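Local coordinates for protein transcriptional regulator, ROK family (Vibrio cholerae O1 biovar eltor, PDB 1Z05) that probably binds DNA as a zinc-containing transcriptional regulator of the ROK family, a homolog of E. coli Mlc, with a likely role in carbohydrate metabolism, at residues S319-C324 and G364-Q369; I373-I378 and L396-F401; A306-C311 and D331-D336. One frame throughout, in Å; residues are numbered along the deposited sequence.

The three contacts lie on the same side of the chain's centre, in the ROK-family part of the protein. Interaction 1 and interaction 2 have centres about 12 Å apart and share a polar link: N368 OD1 and Y375 OH lie 2.6 Å apart, a probable hydrogen bond. I367 also packs on L374 between them. Interaction 3 lies farther out, its centre about 16 Å from that of interaction 1. There I323 O touches A334 CB, where helices 320-328 and 332-356 follow each other. Interactions 2 and 3 are about 22 Å apart and meet where I373 packs on V335 O. All three lie away from the zinc site of H269, C279, C281 and C286.

Interaction 1 (S319-C324 and G364-Q369); sequences SIEDIC and GGVINQ
I320 and V366 form the tight part of this contact. The CG2 methyl of I320 meets CG2 of V366 at 3.5 Å, closer than usual for two carbons. The I320 side chain lies roughly perpendicular to that of V366. I320 CG2 is turned anti to its own backbone N (chi1 -62° for CG1), and this swings the methyl across to the other segment. I367 bears on the same region through the end of its chain. I367 CD1 lies 3.8 Å from C324 SG and somewhat farther from I320 CG2. C324 closes this side, where C324 CB is 4.0 Å from Q369 CB. These are apolar contacts, and I320, C324 and I367 are buried.

The segment 364-369 is the turn that follows strand 360-364, an inner strand of its five-stranded sheet; the ROK family has the actin-like ATPase fold. G365 leads into a short 3-10 turn, which starts at V366 and faces helix 320-328. That helix starts with a capping box: S319 OG accepts from D322 N at 3.0 Å, and S319 N makes a weak return bond to D322 OD2.

The solvent side is looser. E321 bends at chi2, and E321 OE2 comes to rest 3.6 Å from V366 CG1. Q369 reaches across with an extended chain until Q369 OE1 is 3.7 Å from E321 CG. This holds for one of two conformers of Q369, so the place of its amide is doubtful. Both residues are exposed.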
loop_
_atom_site.group_PDB
_atom_site.type_symbol
_atom_site.label_atom_id
_atom_site.label_comp_id
_atom_site.label_asym_id
_atom_site.label_seq_id
_atom_site.Cartn_x
_atom_site.Cartn_y
_atom_site.Cartn_z
ATOM N N SER A 319 -33.275 16.537 1.702
ATOM C CA SER A 319 -32.096 15.958 1.070
ATOM C C SER A 319 -30.817 16.488 1.714
ATOM O O SER A 319 -30.858 17.422 2.523
ATOM C CB SER A 319 -32.092 16.260 -0.431
ATOM O OG SER A 319 -31.820 17.630 -0.683
ATOM N N ILE A 320 -29.686 15.886 1.351
ATOM C CA ILE A 320 -28.377 16.363 1.786
ATOM C C ILE A 320 -28.100 17.748 1.200
ATOM O O ILE A 320 -27.561 18.625 1.888
ATOM C CB ILE A 320 -27.244 15.363 1.416
ATOM C CG1 ILE A 320 -27.465 14.009 2.114
ATOM C CG2 ILE A 320 -25.852 15.939 1.772
ATOM C CD1 ILE A 320 -27.224 14.029 3.633
ATOM N N GLU A 321 -28.489 17.942 -0.059
ATOM C CA GLU A 321 -28.412 19.253 -0.710
ATOM C C GLU A 321 -29.157 20.328 0.084
ATOM O O GLU A 321 -28.642 21.430 0.255
ATOM C CB GLU A 321 -28.955 19.193 -2.145
ATOM C CG GLU A 321 -28.035 18.503 -3.158
ATOM C CD GLU A 321 -28.128 16.978 -3.136
ATOM O OE1 GLU A 321 -28.880 16.419 -2.305
ATOM O OE2 GLU A 321 -27.445 16.332 -3.961
ATOM N N ASP A 322 -30.362 20.001 0.557
ATOM C CA ASP A 322 -31.167 20.915 1.382
ATOM C C ASP A 322 -30.469 21.267 2.697
ATOM O O ASP A 322 -30.471 22.425 3.112
ATOM C CB ASP A 322 -32.535 20.313 1.710
ATOM C CG ASP A 322 -33.368 20.023 0.476
ATOM O OD1 ASP A 322 -32.965 20.401 -0.647
ATOM O OD2 ASP A 322 -34.436 19.401 0.638
ATOM N N ILE A 323 -29.893 20.257 3.349
ATOM C CA ILE A 323 -29.162 20.453 4.605
ATOM C C ILE A 323 -27.945 21.356 4.387
ATOM O O ILE A 323 -27.694 22.276 5.178
ATOM C CB ILE A 323 -28.738 19.099 5.251
ATOM C CG1 ILE A 323 -29.971 18.239 5.547
ATOM C CG2 ILE A 323 -27.959 19.335 6.551
ATOM C CD1 ILE A 323 -29.688 16.746 5.699
ATOM N N CYS A 324 -27.200 21.092 3.312
ATOM C CA CYS A 324 -26.011 21.872 2.969
ATOM C C CYS A 324 -26.330 23.313 2.622
ATOM O O CYS A 324 -25.567 24.213 2.967
ATOM C CB CYS A 324 -25.244 21.217 1.823
ATOM S SG CYS A 324 -24.365 19.755 2.324
ATOM N N GLY A 364 -14.451 14.519 -1.293
ATOM C CA GLY A 364 -15.386 14.430 -2.400
ATOM C C GLY A 364 -16.784 14.063 -1.943
ATOM O O GLY A 364 -16.959 13.215 -1.057
ATOM N N GLY A 365 -17.777 14.682 -2.568
ATOM C CA GLY A 365 -19.178 14.391 -2.270
ATOM C C GLY A 365 -20.010 15.655 -2.248
ATOM O O GLY A 365 -19.460 16.761 -2.236
ATOM N N VAL A 366 -21.333 15.494 -2.238
ATOM C CA VAL A 366 -22.255 16.631 -2.246
ATOM C C VAL A 366 -22.049 17.532 -1.022
ATOM O O VAL A 366 -22.307 18.739 -1.070
ATOM C CB VAL A 366 -23.753 16.200 -2.398
ATOM C CG1 VAL A 366 -23.968 15.429 -3.699
ATOM C CG2 VAL A 366 -24.219 15.370 -1.220
ATOM N N ILE A 367 -21.549 16.934 0.058
ATOM C CA ILE A 367 -21.233 17.647 1.301
ATOM C C ILE A 367 -20.257 18.824 1.116
ATOM O O ILE A 367 -20.145 19.696 1.991
ATOM C CB ILE A 367 -20.698 16.658 2.376
ATOM C CG1 ILE A 367 -21.079 17.129 3.777
ATOM C CG2 ILE A 367 -19.182 16.408 2.211
ATOM C CD1 ILE A 367 -22.554 16.945 4.094
ATOM N N ASN A 368 -19.558 18.859 -0.016
ATOM C CA ASN A 368 -18.691 19.992 -0.342
ATOM C C ASN A 368 -19.454 21.311 -0.561
ATOM O O ASN A 368 -18.847 22.388 -0.596
ATOM C CB ASN A 368 -17.782 19.675 -1.530
ATOM C CG ASN A 368 -16.571 18.865 -1.132
ATOM O OD1 ASN A 368 -15.938 19.131 -0.107
ATOM N ND2 ASN A 368 -16.228 17.871 -1.949
ATOM N N GLN A 369 -20.775 21.217 -0.696
ATOM C CA GLN A 369 -21.635 22.398 -0.800
ATOM C C GLN A 369 -21.745 23.140 0.536
ATOM O O GLN A 369 -22.210 24.279 0.589
ATOM C CB GLN A 369 -23.014 22.011 -1.346
ATOM C CG GLN A 369 -22.975 21.589 -2.816
ATOM C CD GLN A 369 -24.226 20.856 -3.280
ATOM O OE1 GLN A 369 -25.242 20.826 -2.587
ATOM N NE2 GLN A 369 -24.150 20.257 -4.468
#

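Interaction 2 (I373-I378 and L396-F401); sequences ILYPSI and LVESRF
The ring of Y375 has L396 over one face and the backbone N of E398 at its edge, near the ring plane. L396 CD2 does the touching. L396 CD2 lies 3.7 Å from Y375 CG. It stands 29° off the ring normal. This is an off-centre CH-pi contact, made over the CB end of the ring and not its middle. The L396 side chain crosses the tyrosine obliquely. L396 CG is anti to the backbone N (chi1 -166°), and CD2 is thereby carried down onto the helix. The same methyl, L396 CD2, meets I378 CG2 at 4.1 Å, one turn further along. L396 is thus received between Y375 and I378.

The hydroxyl end of Y375 runs along the strand. Y375 OH is 3.3 Å from E398 N, but the angle is too poor for a hydrogen bond. E398 CB lies 3.6 Å from Y375 OH. The polar partner of the hydroxyl is N368 OD1, in the turn before the helix. The E398 side chain is extended, and its OE1 forms a salt bridge with K371. The polar ends are therefore held by N368, just before helix 371-385, and by K371 at its start.

The helix and strand segments run nearly antiparallel, at 155°, with their axes 9.9 Å apart. Strand 395-398 is an outermost strand of its five-stranded sheet within this chain. V397 is bonded through its backbone to I361 and I363 of strand 360-364, and Y375 also packs on I363. Helix 371-385 links these two strands in a beta-alpha-beta crossover. I378 also touches I349 of helix 332-356, so helix 371-385 packs against that helix as well as against the strand.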
loop_
_atom_site.group_PDB
_atom_site.type_symbol
_atom_site.label_atom_id
_atom_site.label_comp_id
_atom_site.label_asym_id
_atom_site.label_seq_id
_atom_site.Cartn_x
_atom_site.Cartn_y
_atom_site.Cartn_z
ATOM N N ILE A 373 -18.338 25.187 6.318
ATOM C CA ILE A 373 -18.760 24.751 7.651
ATOM C C ILE A 373 -18.080 23.435 8.043
ATOM O O ILE A 373 -17.613 23.269 9.175
ATOM C CB ILE A 373 -20.318 24.584 7.727
ATOM C CG1 ILE A 373 -21.047 25.900 7.401
ATOM C CG2 ILE A 373 -20.766 23.989 9.080
ATOM C CD1 ILE A 373 -20.742 27.080 8.349
ATOM N N LEU A 374 -18.021 22.509 7.092
ATOM C CA LEU A 374 -17.469 21.179 7.325
ATOM C C LEU A 374 -15.955 21.157 7.561
ATOM O O LEU A 374 -15.478 20.490 8.475
ATOM C CB LEU A 374 -17.827 20.258 6.150
ATOM C CG LEU A 374 -17.364 18.801 6.213
ATOM C CD1 LEU A 374 -18.276 17.983 7.108
ATOM C CD2 LEU A 374 -17.324 18.212 4.806
ATOM N N TYR A 375 -15.199 21.871 6.736
ATOM C CA TYR A 375 -13.741 21.745 6.758
ATOM C C TYR A 375 -13.090 22.157 8.079
ATOM O O TYR A 375 -12.213 21.444 8.571
ATOM C CB TYR A 375 -13.099 22.494 5.587
ATOM C CG TYR A 375 -13.223 21.803 4.240
ATOM C CD1 TYR A 375 -14.119 20.749 4.037
ATOM C CD2 TYR A 375 -12.449 22.220 3.165
ATOM C CE1 TYR A 375 -14.250 20.148 2.793
ATOM C CE2 TYR A 375 -12.563 21.616 1.929
ATOM C CZ TYR A 375 -13.461 20.591 1.748
ATOM O OH TYR A 375 -13.545 20.007 0.510
ATOM N N PRO A 376 -13.474 23.323 8.642
ATOM C CA PRO A 376 -12.916 23.688 9.953
ATOM C C PRO A 376 -13.167 22.663 11.063
ATOM O O PRO A 376 -12.301 22.474 11.921
ATOM C CB PRO A 376 -13.607 25.026 10.271
ATOM C CG PRO A 376 -13.910 25.595 8.938
ATOM C CD PRO A 376 -14.330 24.396 8.110
ATOM N N SER A 377 -14.330 22.018 11.043
ATOM C CA SER A 377 -14.641 20.944 11.996
ATOM C C SER A 377 -13.752 19.718 11.834
ATOM O O SER A 377 -13.269 19.161 12.825
ATOM C CB SER A 377 -16.116 20.552 11.919
ATOM O OG SER A 377 -16.893 21.539 12.575
ATOM N N ILE A 378 -13.554 19.301 10.583
ATOM C CA ILE A 378 -12.629 18.221 10.246
ATOM C C ILE A 378 -11.210 18.557 10.690
ATOM O O ILE A 378 -10.537 17.731 11.321
ATOM C CB ILE A 378 -12.619 17.917 8.711
ATOM C CG1 ILE A 378 -14.019 17.526 8.230
ATOM C CG2 ILE A 378 -11.567 16.840 8.367
ATOM C CD1 ILE A 378 -14.119 17.110 6.742
ATOM N N LEU A 396 -6.301 20.562 3.152
ATOM C CA LEU A 396 -7.611 19.921 3.031
ATOM C C LEU A 396 -8.362 20.587 1.884
ATOM O O LEU A 396 -8.753 21.746 1.996
ATOM C CB LEU A 396 -8.398 20.072 4.332
ATOM C CG LEU A 396 -9.642 19.210 4.533
ATOM C CD1 LEU A 396 -9.243 17.786 4.850
ATOM C CD2 LEU A 396 -10.492 19.757 5.657
ATOM N N VAL A 397 -8.546 19.878 0.772
ATOM C CA VAL A 397 -9.165 20.510 -0.398
ATOM C C VAL A 397 -10.282 19.695 -1.049
ATOM O O VAL A 397 -10.333 18.461 -0.933
ATOM C CB VAL A 397 -8.115 20.989 -1.470
ATOM C CG1 VAL A 397 -6.951 21.754 -0.830
ATOM C CG2 VAL A 397 -7.592 19.853 -2.293
ATOM N N GLU A 398 -11.174 20.408 -1.734
ATOM C CA GLU A 398 -12.238 19.790 -2.515
ATOM C C GLU A 398 -11.681 19.053 -3.744
ATOM O O GLU A 398 -10.772 19.542 -4.423
ATOM C CB GLU A 398 -13.259 20.855 -2.950
ATOM C CG GLU A 398 -14.509 20.275 -3.589
ATOM C CD GLU A 398 -15.518 21.333 -4.048
ATOM O OE1 GLU A 398 -15.397 22.509 -3.637
ATOM O OE2 GLU A 398 -16.443 20.974 -4.820
ATOM N N SER A 399 -12.246 17.879 -4.026
ATOM C CA SER A 399 -11.900 17.110 -5.214
ATOM C C SER A 399 -12.332 17.871 -6.462
ATOM O O SER A 399 -13.329 18.584 -6.435
ATOM C CB SER A 399 -12.593 15.742 -5.180
ATOM O OG SER A 399 -13.994 15.884 -5.394
ATOM N N ARG A 400 -11.581 17.711 -7.549
ATOM C CA ARG A 400 -11.953 18.282 -8.846
ATOM C C ARG A 400 -13.227 17.633 -9.417
ATOM O O ARG A 400 -14.098 18.328 -9.965
ATOM C CB ARG A 400 -10.775 18.145 -9.834
ATOM C CG ARG A 400 -11.074 18.460 -11.301
ATOM C CD ARG A 400 -11.461 19.894 -11.525
ATOM N NE ARG A 400 -11.751 20.189 -12.932
ATOM C CZ ARG A 400 -12.953 20.087 -13.502
ATOM N NH1 ARG A 400 -14.007 19.680 -12.801
ATOM N NH2 ARG A 400 -13.102 20.387 -14.786
ATOM N N PHE A 401 -13.340 16.312 -9.271
ATOM C CA PHE A 401 -14.456 15.582 -9.864
ATOM C C PHE A 401 -15.492 15.155 -8.841
ATOM O O PHE A 401 -15.168 14.926 -7.677
ATOM C CB PHE A 401 -13.950 14.360 -10.653
ATOM C CG PHE A 401 -12.901 14.700 -11.684
ATOM C CD1 PHE A 401 -13.226 15.471 -12.803
ATOM C CD2 PHE A 401 -11.579 14.273 -11.521
ATOM C CE1 PHE A 401 -12.256 15.799 -13.755
ATOM C CE2 PHE A 401 -10.605 14.594 -12.473
ATOM C CZ PHE A 401 -10.949 15.357 -13.585
#

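Interaction 3 (A306-C311 and D331-D336)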
loop_
_atom_site.group_PDB
_atom_site.type_symbol
_atom_site.label_atom_id
_atom_site.label_comp_id
_atom_site.label_asym_id
_atom_site.label_seq_id
_atom_site.Cartn_x
_atom_site.Cartn_y
_atom_site.Cartn_z
ATOM N N ALA A 306 -38.039 16.339 17.670
ATOM C CA ALA A 306 -37.859 16.628 19.095
ATOM C C ALA A 306 -38.115 18.104 19.425
ATOM O O ALA A 306 -38.126 18.494 20.593
ATOM C CB ALA A 306 -36.472 16.203 19.550
ATOM N N GLY A 307 -38.326 18.916 18.391
ATOM C CA GLY A 307 -38.772 20.292 18.569
ATOM C C GLY A 307 -37.684 21.345 18.440
ATOM O O GLY A 307 -37.887 22.483 18.833
ATOM N N GLU A 308 -36.530 20.971 17.889
ATOM C CA GLU A 308 -35.456 21.935 17.647
ATOM C C GLU A 308 -35.795 22.826 16.455
ATOM O O GLU A 308 -36.166 22.318 15.401
ATOM C CB GLU A 308 -34.107 21.234 17.437
ATOM C CG GLU A 308 -33.577 20.567 18.702
ATOM C CD GLU A 308 -32.141 20.091 18.564
ATOM O OE1 GLU A 308 -31.264 20.905 18.181
ATOM O OE2 GLU A 308 -31.888 18.906 18.868
ATOM N N PRO A 309 -35.663 24.162 16.618
ATOM C CA PRO A 309 -36.074 25.074 15.550
ATOM C C PRO A 309 -35.142 25.035 14.339
ATOM O O PRO A 309 -33.926 24.852 14.483
ATOM C CB PRO A 309 -36.047 26.449 16.228
ATOM C CG PRO A 309 -35.082 26.310 17.330
ATOM C CD PRO A 309 -35.124 24.884 17.785
ATOM N N SER A 310 -35.719 25.186 13.150
ATOM C CA SER A 310 -34.945 25.155 11.913
ATOM C C SER A 310 -35.791 25.642 10.764
ATOM O O SER A 310 -37.016 25.491 10.780
ATOM C CB SER A 310 -34.459 23.731 11.601
ATOM O OG SER A 310 -33.740 23.678 10.375
ATOM N N CYS A 311 -35.126 26.198 9.756
ATOM C CA CYS A 311 -35.768 26.563 8.502
ATOM C C CYS A 311 -36.167 25.317 7.692
ATOM O O CYS A 311 -36.919 25.417 6.725
ATOM C CB CYS A 311 -34.846 27.466 7.677
ATOM S SG CYS A 311 -33.333 26.680 7.062
ATOM N N ASP A 331 -28.433 28.361 8.886
ATOM C CA ASP A 331 -29.401 27.706 9.777
ATOM C C ASP A 331 -28.655 27.002 10.909
ATOM O O ASP A 331 -27.877 26.089 10.649
ATOM C CB ASP A 331 -30.290 26.706 9.021
ATOM C CG ASP A 331 -31.306 26.038 9.929
ATOM O OD1 ASP A 331 -32.176 26.747 10.485
ATOM O OD2 ASP A 331 -31.226 24.801 10.103
ATOM N N PRO A 332 -28.869 27.444 12.163
ATOM C CA PRO A 332 -28.134 26.899 13.312
ATOM C C PRO A 332 -28.172 25.373 13.419
ATOM O O PRO A 332 -27.134 24.753 13.662
ATOM C CB PRO A 332 -28.840 27.541 14.509
ATOM C CG PRO A 332 -29.346 28.842 13.972
ATOM C CD PRO A 332 -29.789 28.529 12.572
ATOM N N LEU A 333 -29.345 24.777 13.236
ATOM C CA LEU A 333 -29.469 23.313 13.281
ATOM C C LEU A 333 -28.639 22.601 12.201
ATOM O O LEU A 333 -27.885 21.682 12.504
ATOM C CB LEU A 333 -30.937 22.867 13.240
ATOM C CG LEU A 333 -31.186 21.344 13.246
ATOM C CD1 LEU A 333 -30.612 20.725 14.495
ATOM C CD2 LEU A 333 -32.672 21.023 13.143
ATOM N N ALA A 334 -28.773 23.039 10.952
ATOM C CA ALA A 334 -28.027 22.458 9.837
ATOM C C ALA A 334 -26.523 22.662 10.005
ATOM O O ALA A 334 -25.736 21.754 9.749
ATOM C CB ALA A 334 -28.510 23.046 8.518
ATOM N N VAL A 335 -26.122 23.857 10.437
ATOM C CA VAL A 335 -24.726 24.123 10.781
ATOM C C VAL A 335 -24.237 23.114 11.823
ATOM O O VAL A 335 -23.198 22.476 11.642
ATOM C CB VAL A 335 -24.522 25.582 11.287
ATOM C CG1 VAL A 335 -23.132 25.767 11.923
ATOM C CG2 VAL A 335 -24.737 26.590 10.151
ATOM N N ASP A 336 -24.996 22.948 12.900
ATOM C CA ASP A 336 -24.613 22.012 13.965
ATOM C C ASP A 336 -24.502 20.550 13.493
ATOM O O ASP A 336 -23.595 19.813 13.906
ATOM C CB ASP A 336 -25.592 22.112 15.135
ATOM C CG ASP A 336 -25.019 21.530 16.416
ATOM O OD1 ASP A 336 -23.978 22.051 16.905
ATOM O OD2 ASP A 336 -25.616 20.554 16.936
HETATM O O HOH W 1 -31.949 26.161 13.194
#
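D331 receives two donors from the loop 306-311. S310 OG donates a hydrogen bond to D331 OD2 at 2.8 Å, on the syn side but 33° out of the carboxylate plane. C311 N donates to D331 OD1 at 3.1 Å. That bond is nearly straight at the hydrogen (169°), yet it comes from above the plane. C311 SG rests 3.6 Å from D331 CG. S310 OG is anti to its backbone N (chi1 178°), which points the hydroxyl at the carboxylate. S310 OG is also bonded to L312 N, just beyond the loop segment.

D331 is also the N-cap of helix 332-356. D331 OD2 accepts from A334 N at 3.1 Å. A334 N comes to D331 OD2 on the other face of the carboxylate from S310 OG. The carboxylate therefore ties the loop to the first turn of the helix and is held in its rotation from several sides. The helix start would probably favour its charged form.

A water adds a third link. It donates to P309 O and D331 OD1 and accepts from L333 N. Beside this polar cluster, L333 CD2 packs on S310 CB at 3.6 Å. The other methyl, L333 CD1, touches E308 OE1 at 3.7 Å. E308 is held further out by a salt bridge to R303, which also pairs with D336.

Around the contact, the loop leaves helix 293-305 by a Schellman motif at G307. L333 packs back on R303 and I304 of that helix. C311, D331 and A334 touch A326 of helix 320-328, so the loop end and the start of helix 332-356 both lie against it.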